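Local coordinates for adenosine kinase (PDB 3UBO), which probably transfers a phosphate from ATP to the 5'-hydroxyl of adenosine, as a pfkB-family kinase, at residues G279-A284 and N304-I309; F286-T291 and S300-L305; A63-A68 and I314-L319; I213-R218 and L243-L248. All coordinates share one frame; numbering follows the deposited sequence.

From the N terminus, the chain first reaches residues 63-68, on a helix beside adenosine; contact 3 joins them to the loop 314-319, closing a loop that encloses the other three contacts. Within it, contact 4 closes first, pairing 213-218 in parallel with 243-248, which carries an outermost strand of the main sheet. Contacts 1 and 2 follow on the antiparallel pair of helices 278-290 and 296-311: contact 2 lies nearer the turn between them, within the span of contact 1, and both include Asn304 and Leu305. Phe215 and Ala245 of contact 4 pack on this helix pair, while Asp280 of contact 1 bonds to Asn65 and Thr66 of contact 3.

Contact 1: G279-A284 and N304-I309; sequences GDLYAA and NLAAGI. With ADP (adenosine-5'-diphosphate), chain D; ADN (adenosine), chain C.
Tyr282 and Leu281 carry helix 278-290 against Ala307, Asn304 and Ala306 of helix 296-311; the short segments run antiparallel, their axes 148° apart and 7.0 Å at closest approach. Tyr282 begins at CB, 4.2 Å from Ala307 CB. Its CG stands anti to the backbone N (chi1 176°), which carries the ring along the neighbouring helix toward Asn304. CD2 then comes 3.5 Å from the backbone N of Asn304, and CE2 reaches the Asn304 side chain, whose CG meets the ring at its edge, in plane, 3.8 Å from CE2. The two side chains run alongside each other, pointing the same way, with ring and amide planes 67° apart. On the CE1 side the ring nears Ala245, and at the tip OH touches Ser300 CA. The residue before, Leu281, packs its CB 4.3 Å from Ala306 CB.

Gly279, in the first turn of the helix, puts its CA 3.4 Å from ADP O2B, where a side chain would run into the phosphate. Next to it Asp280 turns to adenosine, its OD2 3.3 Å from O5', while OD1 bonds to Ser62 and OD2 to Asn65. Replacing Asp280 by an alanine would probably leave Ser62 OG and Asn65 ND2 without their carboxylate mate and the adenosine 5'-hydroxyl without this neighbouring side chain. A helix starting in Gly-Ala-Gly-Asp between diphosphate and acceptor hydroxyl is the signature of the pfkB-family active site, where the aspartate of relatives serves as general base.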
# COMPACT_ATOMS: atom_id res chain seq x y z
N GLY A 279 1.80 -7.11 17.59
CA GLY A 279 2.58 -6.83 18.76
C GLY A 279 3.03 -5.40 18.81
O GLY A 279 3.21 -4.84 19.85
N ASP A 280 3.22 -4.81 17.65
CA ASP A 280 3.72 -3.46 17.59
C ASP A 280 2.64 -2.51 18.01
O ASP A 280 2.91 -1.49 18.58
CB ASP A 280 4.14 -3.08 16.18
CG ASP A 280 5.20 -3.96 15.64
OD1 ASP A 280 5.81 -4.69 16.42
OD2 ASP A 280 5.41 -3.93 14.43
N LEU A 281 1.41 -2.83 17.70
CA LEU A 281 0.34 -1.92 18.00
C LEU A 281 -0.30 -2.25 19.32
O LEU A 281 -1.04 -1.47 19.87
CB LEU A 281 -0.65 -1.88 16.87
CG LEU A 281 -0.36 -0.66 16.03
CD1 LEU A 281 0.21 -0.99 14.72
CD2 LEU A 281 -1.54 0.21 15.91
N TYR A 282 0.02 -3.42 19.83
CA TYR A 282 -0.38 -3.74 21.17
C TYR A 282 0.38 -2.87 22.16
O TYR A 282 -0.16 -2.33 23.11
CB TYR A 282 -0.09 -5.18 21.46
CG TYR A 282 -0.40 -5.52 22.87
CD1 TYR A 282 0.53 -5.34 23.86
CD2 TYR A 282 -1.64 -5.98 23.22
CE1 TYR A 282 0.23 -5.65 25.14
CE2 TYR A 282 -1.94 -6.28 24.48
CZ TYR A 282 -1.01 -6.12 25.44
OH TYR A 282 -1.34 -6.44 26.72
N ALA A 283 1.66 -2.72 21.91
CA ALA A 283 2.51 -1.94 22.73
C ALA A 283 2.23 -0.48 22.53
O ALA A 283 2.45 0.30 23.41
CB ALA A 283 3.91 -2.24 22.39
N ALA A 284 1.79 -0.10 21.35
CA ALA A 284 1.54 1.29 21.10
C ALA A 284 0.39 1.74 21.94
O ALA A 284 0.41 2.81 22.50
CB ALA A 284 1.23 1.51 19.67
N ASN A 304 -4.92 -4.64 23.26
CA ASN A 304 -5.64 -5.53 22.38
C ASN A 304 -6.48 -4.74 21.37
O ASN A 304 -6.43 -5.00 20.20
CB ASN A 304 -6.42 -6.51 23.18
CG ASN A 304 -5.56 -7.29 24.10
OD1 ASN A 304 -5.59 -7.06 25.30
ND2 ASN A 304 -4.76 -8.20 23.57
N LEU A 305 -7.21 -3.74 21.85
CA LEU A 305 -7.98 -2.88 20.94
C LEU A 305 -7.17 -2.43 19.71
O LEU A 305 -7.68 -2.47 18.59
CB LEU A 305 -8.51 -1.66 21.69
CG LEU A 305 -9.10 -0.54 20.83
CD1 LEU A 305 -10.42 -0.98 20.21
CD2 LEU A 305 -9.28 0.73 21.65
N ALA A 306 -5.93 -2.02 19.93
CA ALA A 306 -5.05 -1.49 18.85
C ALA A 306 -4.50 -2.60 17.97
O ALA A 306 -4.52 -2.47 16.76
CB ALA A 306 -3.93 -0.66 19.42
N ALA A 307 -4.00 -3.68 18.59
CA ALA A 307 -3.57 -4.86 17.89
C ALA A 307 -4.66 -5.30 16.87
O ALA A 307 -4.42 -5.42 15.63
CB ALA A 307 -3.29 -5.94 18.91
N GLY A 308 -5.86 -5.52 17.39
CA GLY A 308 -6.92 -6.16 16.65
C GLY A 308 -7.33 -5.34 15.46
O GLY A 308 -7.52 -5.90 14.43
N ILE A 309 -7.45 -4.02 15.58
CA ILE A 309 -7.74 -3.19 14.42
C ILE A 309 -6.74 -3.36 13.27
O ILE A 309 -7.12 -3.29 12.10
CB ILE A 309 -7.81 -1.69 14.79
CG1 ILE A 309 -9.06 -1.43 15.65
CG2 ILE A 309 -7.72 -0.79 13.50
CD1 ILE A 309 -9.27 0.04 16.10
PB ADP D . 2.89 -11.22 17.75
O1B ADP D . 3.85 -12.40 17.09
O2B ADP D . 3.64 -10.09 18.73
O3B ADP D . 2.14 -10.49 16.70
PA ADP D . 0.49 -12.32 19.37
O1A ADP D . 0.03 -13.84 18.93
O2A ADP D . 0.63 -12.25 20.82
O3A ADP D . 1.99 -12.35 18.60
O5' ADP D . -0.56 -11.08 18.93
C5' ADP D . -0.29 -9.75 19.33
C4' ADP D . -1.59 -8.96 19.71
O4' ADP D . -2.55 -8.61 18.61
C3' ADP D . -2.59 -9.64 20.79
O3' ADP D . -2.21 -9.74 22.15
C2' ADP D . -3.98 -9.18 20.40
O2' ADP D . -4.57 -8.01 20.99
C1' ADP D . -3.83 -9.21 18.90
N9 ADP D . -4.05 -10.55 18.29
C8 ADP D . -3.12 -11.46 17.84
N7 ADP D . -3.80 -12.64 17.32
C5 ADP D . -5.20 -12.44 17.48
C6 ADP D . -6.37 -13.26 17.12
N6 ADP D . -6.18 -14.56 16.44
N1 ADP D . -7.62 -12.79 17.37
C2 ADP D . -7.82 -11.52 17.95
N3 ADP D . -6.68 -10.71 18.33
C4 ADP D . -5.40 -11.17 18.07
O5' ADN C . 6.22 -7.00 13.50
C5' ADN C . 5.69 -6.12 12.45
C4' ADN C . 6.78 -5.35 11.63
O4' ADN C . 8.08 -5.95 11.71
C3' ADN C . 6.69 -4.88 10.08
O3' ADN C . 5.92 -3.80 9.61
C2' ADN C . 8.20 -4.77 9.68
O2' ADN C . 8.60 -3.54 9.04
C1' ADN C . 8.86 -5.10 10.96
N9 ADN C . 10.17 -5.78 10.74
C8 ADN C . 10.52 -6.96 10.01
N7 ADN C . 11.89 -7.27 10.23
C5 ADN C . 12.38 -6.29 11.11
C6 ADN C . 13.67 -6.06 11.67
N6 ADN C . 14.77 -6.94 11.41
N1 ADN C . 13.83 -4.93 12.55
C2 ADN C . 12.72 -4.07 12.84
N3 ADN C . 11.42 -4.26 12.30
C4 ADN C . 11.29 -5.36 11.43

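Contact 2: F286-T291 and S300-L305; sequences FLFGYT and SKLGNL. With ADP (adenosine-5'-diphosphate), chain D.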
# COMPACT_ATOMS: atom_id res chain seq x y z
N PHE A 286 -0.77 0.19 24.62
CA PHE A 286 -0.43 0.07 26.00
C PHE A 286 0.33 1.30 26.55
O PHE A 286 0.06 1.81 27.59
CB PHE A 286 0.35 -1.20 26.14
CG PHE A 286 0.75 -1.48 27.50
CD1 PHE A 286 1.53 -0.58 28.20
CD2 PHE A 286 0.37 -2.66 28.12
CE1 PHE A 286 1.95 -0.85 29.52
CE2 PHE A 286 0.75 -2.94 29.45
CZ PHE A 286 1.56 -2.03 30.14
N LEU A 287 1.27 1.80 25.79
CA LEU A 287 2.09 2.90 26.24
C LEU A 287 1.32 4.22 26.14
O LEU A 287 1.66 5.21 26.84
CB LEU A 287 3.39 2.98 25.42
CG LEU A 287 4.40 1.82 25.44
CD1 LEU A 287 5.68 2.17 24.66
CD2 LEU A 287 4.79 1.34 26.83
N PHE A 288 0.33 4.26 25.26
CA PHE A 288 -0.52 5.43 25.19
C PHE A 288 -1.28 5.49 26.50
O PHE A 288 -1.57 6.56 27.01
CB PHE A 288 -1.59 5.28 24.11
CG PHE A 288 -2.61 6.38 24.14
CD1 PHE A 288 -2.25 7.68 23.79
CD2 PHE A 288 -3.92 6.12 24.52
CE1 PHE A 288 -3.20 8.70 23.81
CE2 PHE A 288 -4.89 7.14 24.53
CZ PHE A 288 -4.53 8.43 24.20
N GLY A 289 -1.65 4.32 26.99
CA GLY A 289 -2.31 4.23 28.27
C GLY A 289 -1.34 4.61 29.39
O GLY A 289 -1.51 5.59 30.12
N TYR A 290 -0.31 3.79 29.50
CA TYR A 290 0.75 3.97 30.47
C TYR A 290 1.39 5.39 30.66
O TYR A 290 1.86 5.72 31.74
CB TYR A 290 1.82 2.96 30.14
CG TYR A 290 2.84 2.83 31.20
CD1 TYR A 290 2.65 1.91 32.24
CD2 TYR A 290 4.00 3.63 31.19
CE1 TYR A 290 3.63 1.76 33.25
CE2 TYR A 290 4.96 3.52 32.18
CZ TYR A 290 4.78 2.58 33.21
OH TYR A 290 5.73 2.47 34.20
N THR A 291 1.41 6.21 29.61
CA THR A 291 2.01 7.55 29.72
C THR A 291 0.95 8.64 29.85
O THR A 291 1.26 9.85 29.84
CB THR A 291 3.06 7.89 28.58
OG1 THR A 291 2.40 8.19 27.33
CG2 THR A 291 4.12 6.78 28.44
N SER A 300 -3.72 -3.02 29.23
CA SER A 300 -3.83 -4.17 28.38
C SER A 300 -4.97 -3.91 27.40
O SER A 300 -4.94 -4.36 26.27
CB SER A 300 -4.12 -5.42 29.19
OG SER A 300 -3.10 -5.70 30.08
N LYS A 301 -5.98 -3.18 27.83
CA LYS A 301 -7.18 -3.06 26.99
C LYS A 301 -6.79 -2.26 25.77
O LYS A 301 -7.07 -2.64 24.64
CB LYS A 301 -8.41 -2.45 27.73
CG LYS A 301 -9.20 -3.45 28.59
CD LYS A 301 -10.35 -2.76 29.33
CE LYS A 301 -10.90 -3.57 30.55
NZ LYS A 301 -11.93 -4.74 30.34
N LEU A 302 -6.08 -1.15 26.01
CA LEU A 302 -5.69 -0.29 24.91
C LEU A 302 -4.79 -1.10 23.97
O LEU A 302 -4.81 -0.90 22.76
CB LEU A 302 -5.04 0.97 25.42
CG LEU A 302 -6.13 1.97 25.74
CD1 LEU A 302 -5.57 3.04 26.64
CD2 LEU A 302 -6.73 2.56 24.45
N GLY A 303 -4.08 -2.06 24.56
CA GLY A 303 -3.26 -2.99 23.81
C GLY A 303 -4.04 -3.76 22.78
O GLY A 303 -3.83 -3.57 21.56
N ASN A 304 -4.92 -4.64 23.26
CA ASN A 304 -5.64 -5.53 22.38
C ASN A 304 -6.48 -4.74 21.37
O ASN A 304 -6.43 -5.00 20.20
CB ASN A 304 -6.42 -6.51 23.18
CG ASN A 304 -5.56 -7.29 24.10
OD1 ASN A 304 -5.59 -7.06 25.30
ND2 ASN A 304 -4.76 -8.20 23.57
N LEU A 305 -7.21 -3.74 21.85
CA LEU A 305 -7.98 -2.88 20.94
C LEU A 305 -7.17 -2.43 19.71
O LEU A 305 -7.68 -2.47 18.59
CB LEU A 305 -8.51 -1.66 21.69
CG LEU A 305 -9.10 -0.54 20.83
CD1 LEU A 305 -10.42 -0.98 20.21
CD2 LEU A 305 -9.28 0.73 21.65
PB ADP D . 2.89 -11.22 17.75
O1B ADP D . 3.85 -12.40 17.09
O2B ADP D . 3.64 -10.09 18.73
O3B ADP D . 2.14 -10.49 16.70
PA ADP D . 0.49 -12.32 19.37
O1A ADP D . 0.03 -13.84 18.93
O2A ADP D . 0.63 -12.25 20.82
O3A ADP D . 1.99 -12.35 18.60
O5' ADP D . -0.56 -11.08 18.93
C5' ADP D . -0.29 -9.75 19.33
C4' ADP D . -1.59 -8.96 19.71
O4' ADP D . -2.55 -8.61 18.61
C3' ADP D . -2.59 -9.64 20.79
O3' ADP D . -2.21 -9.74 22.15
C2' ADP D . -3.98 -9.18 20.40
O2' ADP D . -4.57 -8.01 20.99
C1' ADP D . -3.83 -9.21 18.90
N9 ADP D . -4.05 -10.55 18.29
C8 ADP D . -3.12 -11.46 17.84
N7 ADP D . -3.80 -12.64 17.32
C5 ADP D . -5.20 -12.44 17.48
C6 ADP D . -6.37 -13.26 17.12
N6 ADP D . -6.18 -14.56 16.44
N1 ADP D . -7.62 -12.79 17.37
C2 ADP D . -7.82 -11.52 17.95
N3 ADP D . -6.68 -10.71 18.33
C4 ADP D . -5.40 -11.17 18.07
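Phe286, Phe288 and Gly289 meet Ser300, Leu302 and Gly303 in a buried antiparallel helix-helix contact, near the turn that joins helices 278-290 and 296-311. The axes of the short segments are 151° apart and approach to 7.7 Å. The backbones come closest at Phe286 and Gly303, with CA atoms 4.7 Å apart; a CB on Gly303 would run into Ser300 O of its own helix.

Leu302 is the main side chain reaching across. Its CG lies beside its own backbone N, anti to the carbonyl carbon (chi1 -85°), and from there CD1 rests on two consecutive residues of the opposite helix, 3.8 Å from Gly289 CA and 4.1 Å from Phe288 CD2. The methyl touches the Phe288 ring at its edge, near the ring plane. A CB on Gly289 would point toward the other helix, near this methyl.

Phe286 has its CD2 4.3 Å from Ser300 N, and its ring also packs edge-to-face with Phe215 and against Val255 of strand 253-257. Leu287 packs on Val8 of strand 6-11, and Tyr290 OH bonds to Glu184. The contact thus forms the turn end of a helical hairpin, one helix of which lies on the central parallel sheet, in the alpha/beta architecture of ribokinase-like enzymes.

Contact 3: A63-A68 and I314-L319; sequences AGNTAA and IGPRPL. With ADN (adenosine), chain C.
Asn65 and Arg317 are the nearest backbone points, their CA atoms 6.1 Å apart, where a turn of helix 62-73 meets the irregular loop 314-319. Gly315 has a positive phi (119°), and Arg317 is extended, directed at the helix. Its chain stays stretched from CG to NE, and NE donates to Asn65 OD1 over 2.8 Å, with 154° at the hydrogen. The acceptor is used in its carbonyl plane and lies close to the guanidinium plane too, although amide and guanidinium stand nearly perpendicular. That bond fixes the amide so that ND2 faces adenosine and donates to O3' at 3.0 Å; ND2 also reaches Asp280 OD2. This is the ribose end of the adenosine pocket, and helix 62-73 follows the Gly-Gly pair, Gly60 and Gly61, of the pfkB-family fold. Pro316 CB lies against both Asn65 ND2, at 3.4 Å, and adenosine O3', the side chains of Pro316 and Asn65 crossing at about a right angle. Nearer the backbone, Arg317 CD lies 3.6 Å from Ala68 CB. Gly64 O sits over one face of the guanidinium, which is also in cation-pi contact with Phe92, while NH2 bonds to Gly60 O.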
# COMPACT_ATOMS: atom_id res chain seq x y z
N ALA A 63 9.53 -0.99 15.78
CA ALA A 63 9.46 0.25 16.51
C ALA A 63 8.81 1.40 15.77
O ALA A 63 8.16 2.25 16.38
CB ALA A 63 10.84 0.68 16.96
N GLY A 64 8.94 1.48 14.47
CA GLY A 64 8.39 2.64 13.78
C GLY A 64 6.88 2.59 13.78
O GLY A 64 6.21 3.64 13.66
N ASN A 65 6.34 1.36 13.92
CA ASN A 65 4.94 1.12 13.84
C ASN A 65 4.37 1.54 15.19
O ASN A 65 3.37 2.28 15.28
CB ASN A 65 4.67 -0.38 13.56
CG ASN A 65 4.93 -0.79 12.10
OD1 ASN A 65 4.92 0.06 11.15
ND2 ASN A 65 5.14 -2.11 11.90
N THR A 66 5.05 1.10 16.25
CA THR A 66 4.60 1.35 17.60
C THR A 66 4.53 2.87 17.80
O THR A 66 3.69 3.35 18.50
CB THR A 66 5.55 0.71 18.59
OG1 THR A 66 5.52 -0.73 18.48
CG2 THR A 66 5.16 1.11 19.92
N ALA A 67 5.38 3.66 17.14
CA ALA A 67 5.28 5.15 17.24
C ALA A 67 4.20 5.83 16.39
O ALA A 67 3.58 6.81 16.85
CB ALA A 67 6.66 5.86 16.98
N ALA A 68 3.99 5.35 15.14
CA ALA A 68 2.77 5.70 14.38
C ALA A 68 1.54 5.28 15.22
O ALA A 68 0.57 6.01 15.22
CB ALA A 68 2.70 5.09 12.96
N ILE A 314 -4.25 -5.49 5.36
CA ILE A 314 -2.96 -5.78 4.71
C ILE A 314 -2.28 -4.55 5.10
O ILE A 314 -2.81 -3.48 4.81
CB ILE A 314 -3.08 -5.88 3.16
CG1 ILE A 314 -3.34 -7.33 2.76
CG2 ILE A 314 -1.83 -5.38 2.48
CD1 ILE A 314 -2.36 -8.27 3.35
N GLY A 315 -1.15 -4.68 5.80
CA GLY A 315 -0.45 -3.52 6.35
C GLY A 315 -0.29 -3.50 7.88
O GLY A 315 -1.19 -4.00 8.61
N PRO A 316 0.83 -2.91 8.38
CA PRO A 316 1.11 -2.85 9.82
C PRO A 316 0.70 -1.50 10.50
O PRO A 316 0.80 -1.46 11.73
CB PRO A 316 2.61 -2.97 9.84
CG PRO A 316 3.02 -1.96 8.71
CD PRO A 316 1.88 -2.18 7.63
N ARG A 317 0.23 -0.47 9.76
CA ARG A 317 -0.07 0.83 10.37
C ARG A 317 -1.47 1.38 10.04
O ARG A 317 -1.87 1.44 8.88
CB ARG A 317 0.98 1.93 9.96
CG ARG A 317 2.37 1.82 10.58
CD ARG A 317 3.25 2.97 10.09
NE ARG A 317 4.69 2.75 10.33
CZ ARG A 317 5.64 3.61 9.95
NH1 ARG A 317 5.25 4.74 9.33
NH2 ARG A 317 6.97 3.36 10.18
N PRO A 318 -2.20 1.84 11.07
CA PRO A 318 -3.50 2.53 10.89
C PRO A 318 -3.30 3.71 9.98
O PRO A 318 -2.40 4.42 10.24
CB PRO A 318 -3.78 3.09 12.29
CG PRO A 318 -2.35 3.06 12.99
CD PRO A 318 -1.76 1.79 12.48
N LEU A 319 -4.08 3.92 8.96
CA LEU A 319 -3.80 5.02 8.03
C LEU A 319 -4.66 6.25 8.34
O LEU A 319 -4.70 7.25 7.56
CB LEU A 319 -4.06 4.55 6.59
CG LEU A 319 -3.35 3.23 6.26
CD1 LEU A 319 -3.84 2.67 4.86
CD2 LEU A 319 -1.78 3.34 6.35
O5' ADN C . 6.22 -7.00 13.50
C5' ADN C . 5.69 -6.12 12.45
C4' ADN C . 6.78 -5.35 11.63
O4' ADN C . 8.08 -5.95 11.71
C3' ADN C . 6.69 -4.88 10.08
O3' ADN C . 5.92 -3.80 9.61
C2' ADN C . 8.20 -4.77 9.68
O2' ADN C . 8.60 -3.54 9.04
C1' ADN C . 8.86 -5.10 10.96
N9 ADN C . 10.17 -5.78 10.74
C8 ADN C . 10.52 -6.96 10.01
N7 ADN C . 11.89 -7.27 10.23
C5 ADN C . 12.38 -6.29 11.11
C6 ADN C . 13.67 -6.06 11.67
N6 ADN C . 14.77 -6.94 11.41
N1 ADN C . 13.83 -4.93 12.55
C2 ADN C . 12.72 -4.07 12.84
N3 ADN C . 11.42 -4.26 12.30
C4 ADN C . 11.29 -5.36 11.43

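Contact 4: I213-R218 and L243-L248; sequences IVFANR and LAAVTL. With ADP (adenosine-5'-diphosphate), chain D.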
# COMPACT_ATOMS: atom_id res chain seq x y z
N ILE A 213 10.91 -1.71 31.13
CA ILE A 213 9.73 -2.47 30.64
C ILE A 213 10.00 -3.46 29.46
O ILE A 213 10.72 -3.12 28.49
CB ILE A 213 8.62 -1.49 30.20
CG1 ILE A 213 8.34 -0.45 31.31
CG2 ILE A 213 7.35 -2.24 29.84
CD1 ILE A 213 7.81 0.88 30.81
N VAL A 214 9.44 -4.66 29.56
CA VAL A 214 9.64 -5.68 28.52
C VAL A 214 8.35 -6.16 27.81
O VAL A 214 7.52 -6.85 28.44
CB VAL A 214 10.37 -6.89 29.11
CG1 VAL A 214 10.24 -8.11 28.22
CG2 VAL A 214 11.80 -6.52 29.31
N PHE A 215 8.15 -5.81 26.52
CA PHE A 215 7.04 -6.43 25.73
C PHE A 215 7.56 -7.64 24.95
O PHE A 215 8.70 -7.60 24.41
CB PHE A 215 6.41 -5.46 24.73
CG PHE A 215 5.84 -4.21 25.35
CD1 PHE A 215 4.47 -4.04 25.45
CD2 PHE A 215 6.70 -3.18 25.81
CE1 PHE A 215 3.94 -2.90 25.99
CE2 PHE A 215 6.17 -2.02 26.38
CZ PHE A 215 4.76 -1.90 26.48
N ALA A 216 6.75 -8.69 24.90
CA ALA A 216 7.08 -9.94 24.23
C ALA A 216 5.80 -10.77 23.86
O ALA A 216 4.69 -10.54 24.41
CB ALA A 216 7.99 -10.75 25.10
N ASN A 217 5.93 -11.73 22.94
CA ASN A 217 4.79 -12.64 22.74
C ASN A 217 5.16 -13.92 23.50
O ASN A 217 6.26 -14.01 24.04
CB ASN A 217 4.42 -12.83 21.25
CG ASN A 217 5.57 -13.41 20.42
OD1 ASN A 217 6.31 -14.27 20.88
ND2 ASN A 217 5.69 -12.95 19.17
N ARG A 218 4.26 -14.88 23.55
CA ARG A 218 4.50 -16.06 24.34
C ARG A 218 5.73 -16.84 23.90
O ARG A 218 6.58 -17.12 24.72
CB ARG A 218 3.26 -16.90 24.32
CG ARG A 218 3.42 -18.23 24.91
CD ARG A 218 2.15 -19.03 24.60
NE ARG A 218 1.98 -20.14 25.50
CZ ARG A 218 1.06 -20.18 26.46
NH1 ARG A 218 0.22 -19.14 26.63
NH2 ARG A 218 0.97 -21.26 27.26
N LEU A 243 8.35 -4.05 35.01
CA LEU A 243 7.08 -4.23 34.31
C LEU A 243 7.33 -5.03 33.01
O LEU A 243 8.33 -4.83 32.29
CB LEU A 243 6.49 -2.84 33.99
CG LEU A 243 5.07 -2.83 33.44
CD1 LEU A 243 4.27 -3.86 34.24
CD2 LEU A 243 4.43 -1.42 33.46
N ALA A 244 6.42 -5.95 32.70
CA ALA A 244 6.54 -6.80 31.53
C ALA A 244 5.16 -7.34 30.94
O ALA A 244 4.53 -8.25 31.48
CB ALA A 244 7.48 -7.94 31.84
N ALA A 245 4.74 -6.75 29.82
CA ALA A 245 3.57 -7.17 29.06
C ALA A 245 3.83 -8.33 28.05
O ALA A 245 4.80 -8.27 27.28
CB ALA A 245 2.98 -5.95 28.35
N VAL A 246 2.97 -9.36 28.06
CA VAL A 246 3.14 -10.49 27.16
C VAL A 246 1.91 -10.77 26.27
O VAL A 246 0.85 -11.15 26.76
CB VAL A 246 3.53 -11.73 27.96
CG1 VAL A 246 3.47 -12.97 27.10
CG2 VAL A 246 4.90 -11.53 28.51
N THR A 247 2.05 -10.60 24.95
CA THR A 247 0.93 -10.87 24.05
C THR A 247 0.64 -12.37 23.86
O THR A 247 1.52 -13.20 23.72
CB THR A 247 1.07 -10.11 22.69
OG1 THR A 247 2.29 -10.49 22.05
CG2 THR A 247 1.03 -8.59 22.88
N LEU A 248 -0.65 -12.70 23.89
CA LEU A 248 -1.15 -14.09 23.78
C LEU A 248 -2.05 -14.28 22.56
O LEU A 248 -3.05 -14.99 22.61
CB LEU A 248 -1.96 -14.47 25.02
CG LEU A 248 -1.29 -14.41 26.41
CD1 LEU A 248 -2.35 -14.40 27.56
CD2 LEU A 248 -0.22 -15.52 26.56
PB ADP D . 2.89 -11.22 17.75
O1B ADP D . 3.85 -12.40 17.09
O2B ADP D . 3.64 -10.09 18.73
O3B ADP D . 2.14 -10.49 16.70
PA ADP D . 0.49 -12.32 19.37
O1A ADP D . 0.03 -13.84 18.93
O2A ADP D . 0.63 -12.25 20.82
O3A ADP D . 1.99 -12.35 18.60
O5' ADP D . -0.56 -11.08 18.93
C5' ADP D . -0.29 -9.75 19.33
C4' ADP D . -1.59 -8.96 19.71
O4' ADP D . -2.55 -8.61 18.61
C3' ADP D . -2.59 -9.64 20.79
O3' ADP D . -2.21 -9.74 22.15
C2' ADP D . -3.98 -9.18 20.40
O2' ADP D . -4.57 -8.01 20.99
C1' ADP D . -3.83 -9.21 18.90
N9 ADP D . -4.05 -10.55 18.29
C8 ADP D . -3.12 -11.46 17.84
N7 ADP D . -3.80 -12.64 17.32
C5 ADP D . -5.20 -12.44 17.48
C6 ADP D . -6.37 -13.26 17.12
N6 ADP D . -6.18 -14.56 16.44
N1 ADP D . -7.62 -12.79 17.37
C2 ADP D . -7.82 -11.52 17.95
N3 ADP D . -6.68 -10.71 18.33
C4 ADP D . -5.40 -11.17 18.07
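Ala216 O is approached by two neighbouring residues of the other strand: Thr247 N donates to it at 2.7 Å, and Val246 CA makes a CA-H...O contact. The two segments run parallel, 23° apart end to end, with Ala216 beside Val246 and Asn217 beside Thr247. Ala216 N in turn donates to Ala245 O at 3.1 Å, and further back Val214 N bonds to Leu243 O at 3.0 Å. Phe215 lays CD1 3.8 Å from Ala245 CB, and Ile213 CG1 runs alongside Leu243 CB at 4.0 Å.

At the C-terminal end the strands open onto ADP. Asn217 holds CG in the crowded position between backbone N and carbonyl carbon (chi1 60°), which lets OD1 cap the start of helix 218-224 while ND2 makes a weak bond to ADP O1B, 2.8 Å. An alanine in place of Asn217 is likely to leave the first turn of that helix without its N-cap and the phosphate oxygen without this donor. Arg218, already in the helix, stretches out until NH1 touches Leu248 CD2 at 3.6 Å; its guanidinium also meets Phe230 in a cation-pi contact.

Strand 246-247 is one edge of the parallel sheet within this chain, joined to strand 213-217 by a beta-alpha-beta crossover whose helix 230-240 packs on Val214, Ala244 and Val246, while Phe215 and Thr247 face helix 278-290.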